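Local coordinates for protein putative NADH dehydrogenase/NAD(P)H nitroreductase (Bacteroides thetaiotaomicron VPI-5482, PDB 3KWK) that is a putative FMN-dependent NADH dehydrogenase or NAD(P)H nitroreductase, probably passing electrons from a nicotinamide nucleotide through its flavin, at residues A45-G48 / P53-F56; I85-D90 / Q106-A111. One frame throughout, in Å; residues are numbered along the deposited sequence.

Contact 1: A45-G48 / P53-F56. With FMN (flavin mononucleotide), chain B.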
loop_
_atom_site.group_PDB
_atom_site.type_symbol
_atom_site.label_atom_id
_atom_site.label_comp_id
_atom_site.label_asym_id
_atom_site.label_seq_id
_atom_site.Cartn_x
_atom_site.Cartn_y
_atom_site.Cartn_z
ATOM N N ALA A 45 5.627 -6.623 1.422
ATOM C CA ALA A 45 4.527 -6.278 0.513
ATOM C C ALA A 45 4.190 -7.378 -0.520
ATOM O O ALA A 45 5.036 -8.208 -0.919
ATOM C CB ALA A 45 4.880 -4.980 -0.265
ATOM N N PRO A 46 2.937 -7.351 -1.017
ATOM C CA PRO A 46 2.614 -8.193 -2.156
ATOM C C PRO A 46 3.360 -7.624 -3.384
ATOM O O PRO A 46 3.836 -6.482 -3.330
ATOM C CB PRO A 46 1.105 -8.014 -2.321
ATOM C CG PRO A 46 0.822 -6.649 -1.725
ATOM C CD PRO A 46 1.771 -6.565 -0.555
ATOM N N SER A 47 3.452 -8.400 -4.463
ATOM C CA SER A 47 4.233 -8.003 -5.646
ATOM C C SER A 47 3.723 -8.654 -6.900
ATOM O O SER A 47 3.578 -9.870 -6.881
ATOM C CB SER A 47 5.694 -8.430 -5.447
ATOM O OG SER A 47 6.513 -8.059 -6.557
ATOM N N GLY A 48 3.398 -7.871 -7.927
ATOM C CA GLY A 48 2.981 -8.434 -9.201
ATOM C C GLY A 48 3.967 -9.470 -9.734
ATOM O O GLY A 48 5.159 -9.180 -9.863
ATOM N N PRO A 53 10.332 -5.955 -6.966
ATOM C CA PRO A 53 11.176 -4.983 -7.653
ATOM C C PRO A 53 11.662 -3.813 -6.813
ATOM O O PRO A 53 12.371 -2.931 -7.303
ATOM C CB PRO A 53 10.246 -4.459 -8.752
ATOM C CG PRO A 53 8.912 -4.445 -8.104
ATOM C CD PRO A 53 8.907 -5.729 -7.260
ATOM N N TRP A 54 11.307 -3.799 -5.545
ATOM C CA TRP A 54 11.695 -2.704 -4.643
ATOM C C TRP A 54 13.174 -2.625 -4.338
ATOM O O TRP A 54 13.866 -3.644 -4.269
ATOM C CB TRP A 54 10.894 -2.758 -3.357
ATOM C CG TRP A 54 10.731 -4.132 -2.833
ATOM C CD1 TRP A 54 11.698 -4.941 -2.365
ATOM C CD2 TRP A 54 9.523 -4.894 -2.821
ATOM N NE1 TRP A 54 11.188 -6.162 -2.003
ATOM C CE2 TRP A 54 9.848 -6.167 -2.316
ATOM C CE3 TRP A 54 8.205 -4.632 -3.210
ATOM C CZ2 TRP A 54 8.871 -7.157 -2.105
ATOM C CZ3 TRP A 54 7.258 -5.610 -3.019
ATOM C CH2 TRP A 54 7.604 -6.863 -2.520
ATOM N N GLU A 55 13.643 -1.404 -4.172
ATOM C CA GLU A 55 14.974 -1.053 -3.709
ATOM C C GLU A 55 14.811 0.088 -2.720
ATOM O O GLU A 55 14.086 1.050 -3.014
ATOM C CB GLU A 55 15.864 -0.627 -4.911
ATOM C CG GLU A 55 16.063 -1.707 -5.998
ATOM C CD GLU A 55 16.958 -2.880 -5.594
ATOM O OE1 GLU A 55 17.701 -2.827 -4.595
ATOM O OE2 GLU A 55 16.876 -3.904 -6.315
ATOM N N PHE A 56 15.486 0.009 -1.560
ATOM C CA PHE A 56 15.341 1.045 -0.548
ATOM C C PHE A 56 16.668 1.737 -0.301
ATOM O O PHE A 56 17.696 1.075 -0.100
ATOM C CB PHE A 56 14.864 0.429 0.771
ATOM C CG PHE A 56 13.602 -0.380 0.611
ATOM C CD1 PHE A 56 12.365 0.251 0.621
ATOM C CD2 PHE A 56 13.656 -1.740 0.363
ATOM C CE1 PHE A 56 11.195 -0.476 0.443
ATOM C CE2 PHE A 56 12.501 -2.462 0.159
ATOM C CZ PHE A 56 11.279 -1.841 0.206
HETATM N N1 FMN B . -2.209 -12.626 -7.906
HETATM C C2 FMN B . -3.098 -13.267 -8.718
HETATM O O2 FMN B . -3.457 -14.422 -8.428
HETATM N N3 FMN B . -3.584 -12.647 -9.859
HETATM C C4 FMN B . -3.199 -11.378 -10.235
HETATM O O4 FMN B . -3.680 -10.845 -11.283
HETATM C C4A FMN B . -2.286 -10.727 -9.401
HETATM N N5 FMN B . -1.832 -9.455 -9.722
HETATM C C5A FMN B . -1.092 -8.740 -8.819
HETATM C C6 FMN B . -0.787 -7.401 -9.104
HETATM C C7 FMN B . -0.083 -6.662 -8.165
HETATM C C7M FMN B . 0.274 -5.187 -8.414
HETATM C C8 FMN B . 0.328 -7.217 -6.968
HETATM C C8M FMN B . 1.086 -6.356 -5.989
HETATM C C9 FMN B . 0.041 -8.544 -6.700
HETATM C C9A FMN B . -0.678 -9.318 -7.624
HETATM N N10 FMN B . -0.959 -10.668 -7.395
HETATM C C10 FMN B . -1.803 -11.335 -8.236
HETATM C "C1'" FMN B . -0.494 -11.316 -6.144
HETATM C "C2'" FMN B . 0.986 -11.676 -6.236
HETATM O "O2'" FMN B . 1.192 -12.782 -7.120
HETATM C "C3'" FMN B . 1.591 -11.936 -4.841
HETATM O "O3'" FMN B . 1.556 -10.745 -4.055
HETATM C "C4'" FMN B . 3.068 -12.416 -4.915
HETATM O "O4'" FMN B . 3.107 -13.715 -5.521
HETATM C "C5'" FMN B . 3.758 -12.444 -3.549
HETATM O "O5'" FMN B . 3.016 -13.363 -2.754
HETATM P P FMN B . 2.341 -12.904 -1.342
HETATM O O1P FMN B . 1.250 -11.862 -1.654
HETATM O O2P FMN B . 1.772 -14.259 -0.869
HETATM O O3P FMN B . 3.403 -12.336 -0.422
#
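At the FMN site on the dimer interface, the loop Ala45-Ser47 that follows helix 32-43 lies between the cofactor and the indole of Trp54, the first residue of strand 54-59. Trp54 presents the far rim of its six-membered ring. CG stands between the backbone N and the carbonyl carbon (chi1 42°), and from there the ring reaches across to the loop. Pro46 O lies close to the ring plane at this edge, 3.5 Å from Trp54 CZ3. Ala45 meets the same end twice: its O comes obliquely to 3.3 Å from Trp54 CH2, while its methyl CB is 3.7 Å from Trp54 CZ3. Ser47 CB, also oblique to the ring, is 3.8 Å from Trp54 CH2. With Ser47 OG anti to the backbone N (chi1 -179°), the hydroxyl lies beside the Pro53 ring, 3.4 Å from its CD. That hydroxyl is hydrogen-bonded to Asp100 OD2 and Arg52 N, and the other oxygen of Asp100 takes the N-H of Gly48, so one carboxylate ties down both loop residues.

The loop turns toward FMN on its other flank. Ser47 N donates to the ribityl hydroxyl O3' of FMN at 3.0 Å and 160°, Pro46 CB is 3.3 Å from the same O3', and Gly48 N approaches C8 at the dimethylbenzene end. Most polar contacts to this FMN come from the second subunit, among them Arg19, Ser21 and Lys162. Lys164 of that subunit bonds both the flavin and Ala45 O. The chemistry thus divides: the indole packs the back of the loop, while a backbone N-H is turned to the ribityl chain, consistent with a cofactor site built from both subunits.

Contact 2: I85-D90 / Q106-A111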
loop_
_atom_site.group_PDB
_atom_site.type_symbol
_atom_site.label_atom_id
_atom_site.label_comp_id
_atom_site.label_asym_id
_atom_site.label_seq_id
_atom_site.Cartn_x
_atom_site.Cartn_y
_atom_site.Cartn_z
ATOM N N ILE A 85 13.751 7.021 4.345
ATOM C CA ILE A 85 13.828 5.860 3.456
ATOM C C ILE A 85 13.261 6.274 2.115
ATOM O O ILE A 85 12.128 6.792 2.051
ATOM C CB ILE A 85 13.041 4.658 4.003
ATOM C CG1 ILE A 85 13.709 4.173 5.303
ATOM C CG2 ILE A 85 12.993 3.499 2.961
ATOM C CD1 ILE A 85 12.898 3.124 6.061
ATOM N N ILE A 86 14.049 6.064 1.060
ATOM C CA ILE A 86 13.620 6.323 -0.297
ATOM C C ILE A 86 13.164 5.010 -0.902
ATOM O O ILE A 86 13.962 4.082 -1.026
ATOM C CB ILE A 86 14.709 6.985 -1.130
ATOM C CG1 ILE A 86 15.255 8.212 -0.389
ATOM C CG2 ILE A 86 14.143 7.358 -2.527
ATOM C CD1 ILE A 86 16.113 9.093 -1.274
ATOM N N VAL A 87 11.880 4.902 -1.205
ATOM C CA VAL A 87 11.315 3.678 -1.786
ATOM C C VAL A 87 11.392 3.777 -3.292
ATOM O O VAL A 87 10.796 4.703 -3.891
ATOM C CB VAL A 87 9.845 3.407 -1.349
ATOM C CG1 VAL A 87 9.317 2.127 -2.005
ATOM C CG2 VAL A 87 9.707 3.419 0.229
ATOM N N CYS A 88 12.117 2.864 -3.921
ATOM C CA CYS A 88 12.328 2.872 -5.355
ATOM C C CYS A 88 11.896 1.557 -5.936
ATOM O O CYS A 88 11.815 0.561 -5.242
ATOM C CB CYS A 88 13.808 3.047 -5.712
ATOM S SG CYS A 88 14.603 4.459 -4.940
ATOM N N GLY A 89 11.699 1.551 -7.249
ATOM C CA GLY A 89 11.331 0.334 -7.978
ATOM C C GLY A 89 12.239 0.076 -9.158
ATOM O O GLY A 89 12.596 1.013 -9.871
ATOM N N ASP A 90 12.617 -1.183 -9.376
ATOM C CA ASP A 90 13.398 -1.517 -10.569
ATOM C C ASP A 90 12.469 -1.702 -11.758
ATOM O O ASP A 90 11.865 -2.772 -11.937
ATOM C CB ASP A 90 14.251 -2.752 -10.302
ATOM C CG ASP A 90 15.197 -3.063 -11.453
ATOM O OD1 ASP A 90 15.056 -2.425 -12.515
ATOM O OD2 ASP A 90 16.124 -3.883 -11.237
ATOM N N GLN A 106 3.389 1.677 2.187
ATOM C CA GLN A 106 2.329 1.688 3.194
ATOM C C GLN A 106 2.741 0.778 4.356
ATOM O O GLN A 106 2.521 1.107 5.537
ATOM C CB GLN A 106 0.980 1.203 2.634
ATOM C CG GLN A 106 -0.158 1.085 3.653
ATOM C CD GLN A 106 -0.522 2.368 4.337
ATOM O OE1 GLN A 106 0.027 3.443 4.009
ATOM N NE2 GLN A 106 -1.475 2.295 5.277
ATOM N N ASN A 107 3.359 -0.376 4.080
ATOM C CA ASN A 107 3.916 -1.196 5.172
ATOM C C ASN A 107 4.938 -0.437 6.021
ATOM O O ASN A 107 4.968 -0.591 7.237
ATOM C CB ASN A 107 4.552 -2.453 4.624
ATOM C CG ASN A 107 3.547 -3.535 4.323
ATOM O OD1 ASN A 107 2.335 -3.398 4.583
ATOM N ND2 ASN A 107 4.057 -4.658 3.780
ATOM N N ILE A 108 5.786 0.347 5.378
ATOM C CA ILE A 108 6.784 1.137 6.110
ATOM C C ILE A 108 6.091 2.139 7.009
ATOM O O ILE A 108 6.473 2.330 8.196
ATOM C CB ILE A 108 7.768 1.850 5.144
ATOM C CG1 ILE A 108 8.662 0.767 4.465
ATOM C CG2 ILE A 108 8.605 2.957 5.887
ATOM C CD1 ILE A 108 9.520 1.213 3.315
ATOM N N LEU A 109 5.083 2.823 6.467
ATOM C CA LEU A 109 4.341 3.810 7.301
ATOM C C LEU A 109 3.642 3.155 8.491
ATOM O O LEU A 109 3.698 3.669 9.614
ATOM C CB LEU A 109 3.303 4.530 6.445
ATOM C CG LEU A 109 3.803 5.377 5.259
ATOM C CD1 LEU A 109 2.579 5.994 4.457
ATOM C CD2 LEU A 109 4.785 6.474 5.712
ATOM N N LEU A 110 3.076 1.977 8.269
ATOM C CA LEU A 110 2.391 1.234 9.318
ATOM C C LEU A 110 3.396 0.764 10.372
ATOM O O LEU A 110 3.174 0.894 11.594
ATOM C CB LEU A 110 1.566 0.098 8.737
ATOM C CG LEU A 110 0.345 0.482 7.957
ATOM C CD1 LEU A 110 -0.270 -0.784 7.304
ATOM C CD2 LEU A 110 -0.654 1.121 8.856
ATOM N N ALA A 111 4.546 0.265 9.918
ATOM C CA ALA A 111 5.605 -0.165 10.801
ATOM C C ALA A 111 6.082 0.977 11.696
ATOM O O ALA A 111 6.210 0.820 12.921
ATOM C CB ALA A 111 6.801 -0.764 9.946
#
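Ile108 pushes its terminal methyl, CD1, into the notch between Ile85 and Val87, two alternate residues on the same face of strand 83-90. The closer approach is to Val87, whose CG2 meets Ile108 CD1 at 3.8 Å, the two side chains running tip to tip. Ile85 CG2 touches the same methyl at 4.2 Å, with its side chain crossing that of Ile108 at a slant. The two CG2 methyls of Ile85 and Val87 are themselves 4.3 Å apart, so together they form a small apolar seat for one carbon. A looser touch lies farther along, where Ile85 CD1 comes 4.3 Å from Ile108 CG2.

The reach of Ile108 follows from its extended shape: CG1 is anti to the carbonyl carbon, and a chi2 of 170° carries CD1 straight on toward the strand. This length spans a wide backbone separation, since even the nearest CA atoms, those of Ile85 and Ile108, are 8.9 Å apart. Other side chains fill in around the methyls: Phe56 of the neighbouring strand touches all three residues, Met38 of helix 32-43 packs on both isoleucines, and Ile150 of strand 144-153 lies against Val87.

Ile108 thus packs helix 97-114 against one face of the antiparallel sheet, near the centre of the chain. Other residues of the helix reach the second subunit: Gln106 NE2 is hydrogen-bonded to Asn107 OD1 of the second subunit, and the reverse pair forms as well, while Leu110 packs on Leu110 of that subunit. Between strand and helix the touching atoms are methyl groups, which means that helix and sheet are held here by shape and burial, without the directional demands of polar bonds.

Overall arrangement
Contacts 1 and 2 follow one another along the chain, with centres 9 Å apart, and are joined through the sheet. Strand 54-59 pairs antiparallel with strand 83-90: Pro53 O lies 2.7 Å from Asp90 N, and Glu55 O lies 2.8 Å from Cys88 N, both probable hydrogen bonds. Phe56 adds an apolar bridge, its CE1 packing 3.7 Å from Ile108 CD1. Contact 1 touches one FMN directly; contact 2 lies nearer the dimer's other flavin, about 11 Å from the Val87 side chain, with the side chains of Ile108 and same-chain Arg19 about 9 Å apart. Both also reach the second subunit, contact 1 through Ala45 O, contact 2 through other residues of helix 97-114.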